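DSBA-like thioredoxin domain-containing protein (Pseudomonas aeruginosa PAO1, PDB 5HFI) is a cytosolic disulfide reductase of the thioredoxin superfamily that binds glutathione and probably works through thiol-disulfide exchange. Local coordinates at residues Leu7-Leu12 against Pro181-Glu186; Cys31-Leu36 against Phe209-Leu214; Arg39-Gly44 against Phe165-Arg170. All blocks are in the same frame, centred on the assembly; numbering follows the deposited sequence.

Contact 1 of 3, residues Leu7-Leu12 against Pro181-Glu186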
loop_
_atom_site.group_PDB
_atom_site.type_symbol
_atom_site.label_atom_id
_atom_site.label_comp_id
_atom_site.label_asym_id
_atom_site.label_seq_id
_atom_site.Cartn_x
_atom_site.Cartn_y
_atom_site.Cartn_z
ATOM N N LEU A 7 -10.490 -6.076 -18.320
ATOM C CA LEU A 7 -9.207 -5.422 -18.098
ATOM C C LEU A 7 -8.969 -5.202 -16.608
ATOM O O LEU A 7 -9.779 -4.569 -15.929
ATOM C CB LEU A 7 -9.143 -4.093 -18.852
ATOM C CG LEU A 7 -7.756 -3.455 -18.935
ATOM C CD1 LEU A 7 -6.806 -4.394 -19.631
ATOM C CD2 LEU A 7 -7.808 -2.135 -19.673
ATOM N N THR A 8 -7.855 -5.730 -16.103
ATOM C CA THR A 8 -7.562 -5.734 -14.677
ATOM C C THR A 8 -6.184 -5.136 -14.427
ATOM O O THR A 8 -5.205 -5.527 -15.071
ATOM C CB THR A 8 -7.626 -7.155 -14.107
ATOM O OG1 THR A 8 -8.960 -7.666 -14.240
ATOM C CG2 THR A 8 -7.231 -7.158 -12.647
ATOM N N LEU A 9 -6.114 -4.195 -13.491
ATOM C CA LEU A 9 -4.857 -3.591 -13.077
ATOM C C LEU A 9 -4.410 -4.234 -11.771
ATOM O O LEU A 9 -5.082 -4.094 -10.744
ATOM C CB LEU A 9 -4.999 -2.079 -12.903
ATOM C CG LEU A 9 -3.728 -1.369 -12.431
ATOM C CD1 LEU A 9 -2.662 -1.399 -13.518
ATOM C CD2 LEU A 9 -4.027 0.059 -12.004
ATOM N N HIS A 10 -3.288 -4.941 -11.815
ATOM C CA HIS A 10 -2.725 -5.560 -10.627
ATOM C C HIS A 10 -1.707 -4.615 -10.005
ATOM O O HIS A 10 -0.845 -4.076 -10.707
ATOM C CB HIS A 10 -2.073 -6.898 -10.972
ATOM C CG HIS A 10 -3.027 -7.905 -11.540
ATOM N ND1 HIS A 10 -3.694 -8.822 -10.756
ATOM C CD2 HIS A 10 -3.421 -8.146 -12.813
ATOM C CE1 HIS A 10 -4.462 -9.579 -11.518
ATOM N NE2 HIS A 10 -4.313 -9.191 -12.772
ATOM N N TYR A 11 -1.814 -4.410 -8.695
ATOM C CA TYR A 11 -0.935 -3.504 -7.961
ATOM C C TYR A 11 -0.197 -4.301 -6.893
ATOM O O TYR A 11 -0.806 -4.751 -5.917
ATOM C CB TYR A 11 -1.727 -2.351 -7.343
ATOM C CG TYR A 11 -0.893 -1.379 -6.529
ATOM C CD1 TYR A 11 -1.406 -0.791 -5.381
ATOM C CD2 TYR A 11 0.402 -1.050 -6.910
ATOM C CE1 TYR A 11 -0.656 0.100 -4.634
ATOM C CE2 TYR A 11 1.162 -0.158 -6.165
ATOM C CZ TYR A 11 0.624 0.410 -5.028
ATOM O OH TYR A 11 1.366 1.294 -4.280
ATOM N N LEU A 12 1.107 -4.483 -7.090
ATOM C CA LEU A 12 1.979 -5.089 -6.091
ATOM C C LEU A 12 2.554 -3.983 -5.215
ATOM O O LEU A 12 3.259 -3.095 -5.710
ATOM C CB LEU A 12 3.097 -5.885 -6.762
ATOM C CG LEU A 12 2.729 -7.262 -7.313
ATOM C CD1 LEU A 12 3.657 -7.646 -8.454
ATOM C CD2 LEU A 12 2.793 -8.298 -6.199
ATOM N N PRO A 181 6.721 0.100 -5.973
ATOM C CA PRO A 181 5.443 -0.304 -6.565
ATOM C C PRO A 181 5.620 -1.018 -7.897
ATOM O O PRO A 181 6.570 -0.718 -8.615
ATOM C CB PRO A 181 4.719 1.027 -6.784
ATOM C CG PRO A 181 5.799 2.032 -6.864
ATOM C CD PRO A 181 6.883 1.559 -5.961
ATOM N N THR A 182 4.718 -1.941 -8.222
ATOM C CA THR A 182 4.682 -2.562 -9.541
ATOM C C THR A 182 3.233 -2.662 -9.989
ATOM O O THR A 182 2.397 -3.215 -9.268
ATOM C CB THR A 182 5.339 -3.948 -9.535
ATOM O OG1 THR A 182 6.735 -3.824 -9.227
ATOM C CG2 THR A 182 5.187 -4.619 -10.893
ATOM N N PHE A 183 2.938 -2.113 -11.164
ATOM C CA PHE A 183 1.617 -2.189 -11.774
ATOM C C PHE A 183 1.679 -3.070 -13.014
ATOM O O PHE A 183 2.595 -2.940 -13.832
ATOM C CB PHE A 183 1.098 -0.803 -12.168
ATOM C CG PHE A 183 0.630 0.033 -11.011
ATOM C CD1 PHE A 183 -0.635 -0.147 -10.479
ATOM C CD2 PHE A 183 1.441 1.020 -10.477
ATOM C CE1 PHE A 183 -1.079 0.633 -9.423
ATOM C CE2 PHE A 183 1.002 1.805 -9.419
ATOM C CZ PHE A 183 -0.258 1.608 -8.893
ATOM N N ALA A 184 0.697 -3.956 -13.158
ATOM C CA ALA A 184 0.625 -4.827 -14.322
ATOM C C ALA A 184 -0.812 -4.878 -14.816
ATOM O O ALA A 184 -1.737 -5.063 -14.022
ATOM C CB ALA A 184 1.131 -6.238 -14.001
ATOM N N LEU A 185 -0.989 -4.711 -16.122
ATOM C CA LEU A 185 -2.304 -4.698 -16.747
ATOM C C LEU A 185 -2.583 -6.063 -17.362
ATOM O O LEU A 185 -1.754 -6.591 -18.110
ATOM C CB LEU A 185 -2.374 -3.604 -17.815
ATOM C CG LEU A 185 -3.722 -2.963 -18.142
ATOM C CD1 LEU A 185 -4.405 -2.462 -16.880
ATOM C CD2 LEU A 185 -3.526 -1.823 -19.131
ATOM N N GLU A 186 -3.741 -6.637 -17.042
ATOM C CA GLU A 186 -4.141 -7.933 -17.575
ATOM C C GLU A 186 -5.287 -7.755 -18.560
ATOM O O GLU A 186 -6.323 -7.177 -18.216
ATOM C CB GLU A 186 -4.557 -8.901 -16.467
ATOM C CG GLU A 186 -4.912 -10.282 -17.011
ATOM C CD GLU A 186 -5.352 -11.258 -15.939
ATOM O OE1 GLU A 186 -5.885 -10.811 -14.902
ATOM O OE2 GLU A 186 -5.169 -12.478 -16.139
#
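Thr8-Leu12 and Thr182-Glu186 run antiparallel, their axes 4.6 Å apart at closest approach and 159° between directions, with reciprocal N-H...O bonds at the hydrogen-bonded pairs Thr8-Glu186, His10-Ala184 and Leu12-Thr182. The non-hydrogen-bonded pairs, Leu9-Leu185 and Tyr11-Phe183, send their side chains to the other face. There the Tyr11 and Phe183 rings form an offset stack: centroids lie 4.4 Å apart and the planes differ by only 8°. The overlap is partial, with Phe183 CZ 3.4 Å from Tyr11 CD2 and above the rim of the tyrosine ring. Tyr11 CG is set anti to the backbone N (chi1 178°), whereas Phe183 CG lies anti to its own carbonyl carbon. Leu9 CD2 packs at 3.7 Å against Phe183 CD1, and Pro181 CB meets the edge of the Tyr11 ring at CE2.

On the face of Thr8 and His10, His10 NE2 donates to Glu186 OE1 over 3.1 Å. The acceptor lies in the imidazole plane, but the donor approaches from above the carboxylate plane. His10 ND1 is hydrogen-bonded to His41 NE2, so both ring nitrogens are engaged and the ring's rotation is fixed. Pro181, preceded by a cis peptide bond, touches glutathione and Trp19; this is the cis-proline of the thioredoxin fold, placed beside the CxxC helix start.

Contact 2 of 3, residues Cys31-Leu36 against Phe209-Leu214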
loop_
_atom_site.group_PDB
_atom_site.type_symbol
_atom_site.label_atom_id
_atom_site.label_comp_id
_atom_site.label_asym_id
_atom_site.label_seq_id
_atom_site.Cartn_x
_atom_site.Cartn_y
_atom_site.Cartn_z
ATOM N N CYS A 31 -8.567 3.714 -9.435
ATOM C CA CYS A 31 -9.856 3.274 -8.915
ATOM C C CYS A 31 -11.021 4.118 -9.411
ATOM O O CYS A 31 -12.171 3.784 -9.107
ATOM C CB CYS A 31 -9.827 3.273 -7.386
ATOM S SG CYS A 31 -8.727 2.025 -6.690
ATOM N N GLU A 32 -10.763 5.185 -10.163
ATOM C CA GLU A 32 -11.814 6.026 -10.720
ATOM C C GLU A 32 -12.103 5.724 -12.183
ATOM O O GLU A 32 -13.009 6.335 -12.758
ATOM C CB GLU A 32 -11.438 7.504 -10.568
ATOM C CG GLU A 32 -11.195 7.941 -9.134
ATOM C CD GLU A 32 -10.394 9.225 -9.051
ATOM O OE1 GLU A 32 -10.077 9.798 -10.115
ATOM O OE2 GLU A 32 -10.077 9.659 -7.924
ATOM N N VAL A 33 -11.360 4.807 -12.796
ATOM C CA VAL A 33 -11.519 4.498 -14.213
ATOM C C VAL A 33 -12.657 3.491 -14.354
ATOM O O VAL A 33 -12.548 2.350 -13.896
ATOM C CB VAL A 33 -10.221 3.953 -14.818
ATOM C CG1 VAL A 33 -10.492 3.337 -16.182
ATOM C CG2 VAL A 33 -9.180 5.052 -14.923
ATOM N N THR A 34 -13.750 3.910 -14.987
ATOM C CA THR A 34 -14.892 3.025 -15.174
ATOM C C THR A 34 -14.528 1.873 -16.102
ATOM O O THR A 34 -13.886 2.065 -17.139
ATOM C CB THR A 34 -16.084 3.799 -15.741
ATOM O OG1 THR A 34 -15.882 4.033 -17.139
ATOM C CG2 THR A 34 -16.234 5.134 -15.028
ATOM N N GLY A 35 -14.936 0.664 -15.718
ATOM C CA GLY A 35 -14.629 -0.528 -16.475
ATOM C C GLY A 35 -13.305 -1.178 -16.138
ATOM O O GLY A 35 -13.016 -2.262 -16.662
ATOM N N LEU A 36 -12.495 -0.557 -15.287
ATOM C CA LEU A 36 -11.200 -1.100 -14.900
ATOM C C LEU A 36 -11.301 -1.732 -13.519
ATOM O O LEU A 36 -11.744 -1.085 -12.564
ATOM C CB LEU A 36 -10.125 -0.013 -14.901
ATOM C CG LEU A 36 -8.717 -0.458 -14.504
ATOM C CD1 LEU A 36 -8.131 -1.388 -15.559
ATOM C CD2 LEU A 36 -7.809 0.743 -14.275
ATOM N N PHE A 209 -3.818 7.486 -19.342
ATOM C CA PHE A 209 -3.159 6.322 -19.920
ATOM C C PHE A 209 -4.018 5.073 -19.769
ATOM O O PHE A 209 -4.171 4.298 -20.721
ATOM C CB PHE A 209 -1.789 6.124 -19.272
ATOM C CG PHE A 209 -1.100 4.857 -19.688
ATOM C CD1 PHE A 209 -0.373 4.804 -20.865
ATOM C CD2 PHE A 209 -1.169 3.721 -18.896
ATOM C CE1 PHE A 209 0.267 3.640 -21.249
ATOM C CE2 PHE A 209 -0.535 2.555 -19.276
ATOM C CZ PHE A 209 0.185 2.515 -20.453
ATOM N N LEU A 210 -4.603 4.869 -18.585
ATOM C CA LEU A 210 -5.465 3.710 -18.376
ATOM C C LEU A 210 -6.741 3.812 -19.207
ATOM O O LEU A 210 -7.212 2.806 -19.750
ATOM C CB LEU A 210 -5.792 3.559 -16.890
ATOM C CG LEU A 210 -4.600 3.281 -15.971
ATOM C CD1 LEU A 210 -5.015 3.360 -14.506
ATOM C CD2 LEU A 210 -3.974 1.927 -16.282
ATOM N N GLU A 211 -7.317 5.015 -19.311
ATOM C CA GLU A 211 -8.433 5.225 -20.230
ATOM C C GLU A 211 -8.025 4.925 -21.667
ATOM O O GLU A 211 -8.772 4.277 -22.409
ATOM C CB GLU A 211 -8.945 6.662 -20.133
ATOM C CG GLU A 211 -9.463 7.082 -18.774
ATOM C CD GLU A 211 -9.647 8.586 -18.677
ATOM O OE1 GLU A 211 -9.900 9.088 -17.562
ATOM O OE2 GLU A 211 -9.531 9.268 -19.721
ATOM N N THR A 212 -6.849 5.406 -22.080
ATOM C CA THR A 212 -6.388 5.180 -23.447
ATOM C C THR A 212 -6.170 3.698 -23.723
ATOM O O THR A 212 -6.354 3.244 -24.859
ATOM C CB THR A 212 -5.103 5.973 -23.706
ATOM O OG1 THR A 212 -5.361 7.374 -23.539
ATOM C CG2 THR A 212 -4.587 5.733 -25.119
ATOM N N GLN A 213 -5.796 2.924 -22.701
ATOM C CA GLN A 213 -5.634 1.488 -22.893
ATOM C C GLN A 213 -6.977 0.809 -23.139
ATOM O O GLN A 213 -7.065 -0.130 -23.938
ATOM C CB GLN A 213 -4.925 0.869 -21.689
ATOM C CG GLN A 213 -3.475 1.302 -21.552
ATOM C CD GLN A 213 -2.731 1.245 -22.871
ATOM O OE1 GLN A 213 -2.707 0.213 -23.541
ATOM N NE2 GLN A 213 -2.124 2.361 -23.256
ATOM N N LEU A 214 -8.031 1.268 -22.460
ATOM C CA LEU A 214 -9.368 0.755 -22.745
ATOM C C LEU A 214 -9.790 1.084 -24.171
ATOM O O LEU A 214 -10.444 0.273 -24.838
ATOM C CB LEU A 214 -10.377 1.323 -21.748
ATOM C CG LEU A 214 -10.362 0.773 -20.321
ATOM C CD1 LEU A 214 -11.094 1.724 -19.394
ATOM C CD2 LEU A 214 -11.000 -0.604 -20.276
#
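Val33 is the main bump on the 31-36 side, and it fits between Leu210 and Leu214, one helical turn apart on helix 203-215. Its two methyls divide the work. Val33 CG1, anti to the backbone N (chi1 167°), reaches Leu214 CD1 at 3.6 Å, while Val33 CG2 faces Leu210 CB at a looser 4.2 Å and lies near the aliphatic CG of Glu211. The Val33 and Leu214 side chains slide past each other in opposite directions, whereas Val33 crosses Leu210 at about a right angle. The nearest CA atoms across the contact are those of Val33 and Glu211, 6.8 Å apart.

A second bump comes from Leu36. Leu36 CD2 lies 3.8 Å from Leu210 CD1, again with the side chains at about a right angle, so Leu210 is touched at CB by one residue and at a terminal methyl by another. The two bumps are carried by the first and last residues of a type II beta turn, Val33 to Leu36, closed by a Leu36 N to Val33 O bond of 3.2 Å. Gly35 occupies the third position of the turn with phi 87°, where a CB would be jammed against the preceding carbonyl oxygen. Leu214 CD1 also rests 3.6 Å from Thr34 O. No hydrogen bond crosses the 251 Å² interface, so the contact between the two segments rests on van der Waals fit.

Glu32 adds a salt bridge to Arg207, earlier on the same helix. Leu36 also touches Leu7 and Leu185, and Leu214 likewise touches Leu7. The turn that links helix 24-30 to strand 37-42 is thereby set against helix 203-215, near the ends of strands 8-13 and 182-186.

Contact 3 of 3, residues Arg39-Gly44 against Phe165-Arg170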
loop_
_atom_site.group_PDB
_atom_site.type_symbol
_atom_site.label_atom_id
_atom_site.label_comp_id
_atom_site.label_asym_id
_atom_site.label_seq_id
_atom_site.Cartn_x
_atom_site.Cartn_y
_atom_site.Cartn_z
ATOM N N ARG A 39 -6.805 -4.922 -8.569
ATOM C CA ARG A 39 -6.512 -5.946 -7.572
ATOM C C ARG A 39 -5.252 -5.569 -6.809
ATOM O O ARG A 39 -4.240 -5.199 -7.417
ATOM C CB ARG A 39 -6.308 -7.316 -8.219
ATOM C CG ARG A 39 -7.346 -7.698 -9.242
ATOM C CD ARG A 39 -8.539 -8.395 -8.625
ATOM N NE ARG A 39 -9.401 -8.951 -9.663
ATOM C CZ ARG A 39 -9.382 -10.224 -10.042
ATOM N NH1 ARG A 39 -8.545 -11.077 -9.466
ATOM N NH2 ARG A 39 -10.198 -10.645 -10.997
ATOM N N LEU A 40 -5.302 -5.690 -5.486
ATOM C CA LEU A 40 -4.161 -5.392 -4.630
ATOM C C LEU A 40 -3.416 -6.672 -4.272
ATOM O O LEU A 40 -4.032 -7.689 -3.941
ATOM C CB LEU A 40 -4.603 -4.673 -3.352
ATOM C CG LEU A 40 -4.668 -3.139 -3.356
ATOM C CD1 LEU A 40 -5.363 -2.584 -4.584
ATOM C CD2 LEU A 40 -5.350 -2.632 -2.095
ATOM N N HIS A 41 -2.087 -6.612 -4.337
ATOM C CA HIS A 41 -1.225 -7.744 -3.992
ATOM C C HIS A 41 -0.139 -7.259 -3.040
ATOM O O HIS A 41 0.827 -6.621 -3.469
ATOM C CB HIS A 41 -0.597 -8.367 -5.232
ATOM C CG HIS A 41 -1.577 -8.713 -6.305
ATOM N ND1 HIS A 41 -2.157 -9.959 -6.409
ATOM C CD2 HIS A 41 -2.059 -7.985 -7.341
ATOM C CE1 HIS A 41 -2.964 -9.979 -7.455
ATOM N NE2 HIS A 41 -2.924 -8.794 -8.035
ATOM N N GLY A 42 -0.289 -7.575 -1.755
ATOM C CA GLY A 42 0.735 -7.230 -0.784
ATOM C C GLY A 42 1.892 -8.210 -0.853
ATOM O O GLY A 42 1.696 -9.428 -0.782
ATOM N N GLY A 43 3.106 -7.676 -0.987
ATOM C CA GLY A 43 4.282 -8.503 -1.179
ATOM C C GLY A 43 5.043 -8.884 0.069
ATOM O O GLY A 43 5.919 -9.752 0.004
ATOM N N GLY A 44 4.740 -8.261 1.205
ATOM C CA GLY A 44 5.423 -8.581 2.444
ATOM C C GLY A 44 6.884 -8.188 2.435
ATOM O O GLY A 44 7.766 -9.042 2.577
ATOM N N PHE A 165 0.740 -13.515 0.731
ATOM C CA PHE A 165 2.147 -13.205 0.483
ATOM C C PHE A 165 2.748 -14.154 -0.548
ATOM O O PHE A 165 3.452 -13.725 -1.468
ATOM C CB PHE A 165 2.943 -13.285 1.787
ATOM C CG PHE A 165 2.804 -12.079 2.666
ATOM C CD1 PHE A 165 3.093 -12.163 4.017
ATOM C CD2 PHE A 165 2.389 -10.863 2.149
ATOM C CE1 PHE A 165 2.974 -11.060 4.838
ATOM C CE2 PHE A 165 2.264 -9.757 2.964
ATOM C CZ PHE A 165 2.561 -9.855 4.313
ATOM N N ALA A 166 2.502 -15.457 -0.390
ATOM C CA ALA A 166 3.057 -16.433 -1.321
ATOM C C ALA A 166 2.535 -16.201 -2.731
ATOM O O ALA A 166 3.294 -16.267 -3.703
ATOM C CB ALA A 166 2.729 -17.851 -0.853
ATOM N N ASP A 167 1.236 -15.918 -2.854
ATOM C CA ASP A 167 0.656 -15.601 -4.154
ATOM C C ASP A 167 1.305 -14.361 -4.761
ATOM O O ASP A 167 1.641 -14.347 -5.950
ATOM C CB ASP A 167 -0.856 -15.408 -4.005
ATOM C CG ASP A 167 -1.578 -15.367 -5.338
ATOM O OD1 ASP A 167 -2.023 -14.267 -5.737
ATOM O OD2 ASP A 167 -1.704 -16.436 -5.978
ATOM N N SER A 168 1.487 -13.309 -3.957
ATOM C CA SER A 168 2.075 -12.076 -4.474
ATOM C C SER A 168 3.510 -12.291 -4.931
ATOM O O SER A 168 3.919 -11.778 -5.979
ATOM C CB SER A 168 2.022 -10.979 -3.412
ATOM O OG SER A 168 0.688 -10.661 -3.049
ATOM N N ARG A 169 4.297 -13.041 -4.158
ATOM C CA ARG A 169 5.704 -13.211 -4.508
ATOM C C ARG A 169 5.883 -14.090 -5.737
ATOM O O ARG A 169 6.849 -13.910 -6.489
ATOM C CB ARG A 169 6.470 -13.777 -3.317
ATOM C CG ARG A 169 6.607 -12.767 -2.205
ATOM C CD ARG A 169 6.705 -13.419 -0.846
ATOM N NE ARG A 169 6.886 -12.417 0.200
ATOM C CZ ARG A 169 6.908 -12.691 1.499
ATOM N NH1 ARG A 169 6.759 -13.940 1.915
ATOM N NH2 ARG A 169 7.078 -11.715 2.381
ATOM N N ARG A 170 4.971 -15.038 -5.961
ATOM C CA ARG A 170 5.031 -15.820 -7.189
ATOM C C ARG A 170 4.671 -14.974 -8.400
ATOM O O ARG A 170 5.252 -15.156 -9.476
ATOM C CB ARG A 170 4.115 -17.035 -7.080
ATOM C CG ARG A 170 4.606 -18.046 -6.076
ATOM C CD ARG A 170 3.678 -19.233 -5.999
ATOM N NE ARG A 170 4.239 -20.236 -5.113
ATOM C CZ ARG A 170 3.811 -21.488 -5.061
ATOM N NH1 ARG A 170 2.817 -21.870 -5.855
ATOM N NH2 ARG A 170 4.368 -22.358 -4.226
HETATM O O HOH W 1 -1.715 -11.883 -4.199
#
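Ser168 OG is anti to its carbonyl carbon (chi1 -62°), which puts it 2.8 Å from Gly42 O and 3.4 Å from His41 CB; His164 O is a second acceptor within its reach. In Arg169 the chain is extended from CG to NE (chi3 178°), which places NE by the Gly43 carbonyl. Arg169 NE donates to Gly43 O over 2.8 Å, with the acceptor tilted from the guanidinium plane. Arg169 NH2 donates to Gly44 O, also over 2.8 Å; that donor sits on a carbonyl lone pair, and the bond lies near the guanidinium plane. A weak third bond joins NH2 to Gly43 O, and NH2 is also bonded to Thr47 OG1.

The strand and helix axes cross at -99°, 7.4 Å apart, so helix 159-174 meets the end of edge strand 37-42 in this DsbA-like thioredoxin fold, whose glutathione-binding Phe180 lies close to Gly43. Phe165 meets the backbone at and beyond the end of the strand: Gly44 CA stands over one ring face as a CH-pi contact, 3.8 Å from the centroid, while Gly42 O is at the ring edge. Gly44 has positive phi, and a CB there would clash with Arg169 NH2. Toward the start of the strand segment, one water joins His41 ND1, Asp167 OD1 and Ser168 OG, donating to the latter two, the other ring nitrogen of His41 being taken by the hydrogen bond to His10.

How the contacts relate
Contacts 1 and 3 share the central sheet, whose strands 8-13 and 37-42 are parallel neighbours: Tyr11 O lies 2.8 Å from His41 N, a probable hydrogen bond. Contact 2 is more peripheral, its centre 20 Å from that of the chain against 13 Å for contact 1 and 11 Å for contact 3. The chemistry follows place. Contact 1 is strand pairing plus aromatic stacking and a His-carboxylate hydrogen bond, contact 3 joins helix side chains to glycine carbonyls in a buried setting, and contact 2 is apolar methyl packing. Leu7 CD2, 3.6 Å from Leu214 CD2, ties contacts 1 and 2 together, whereas contacts 2 and 3 adjoin only in sequence.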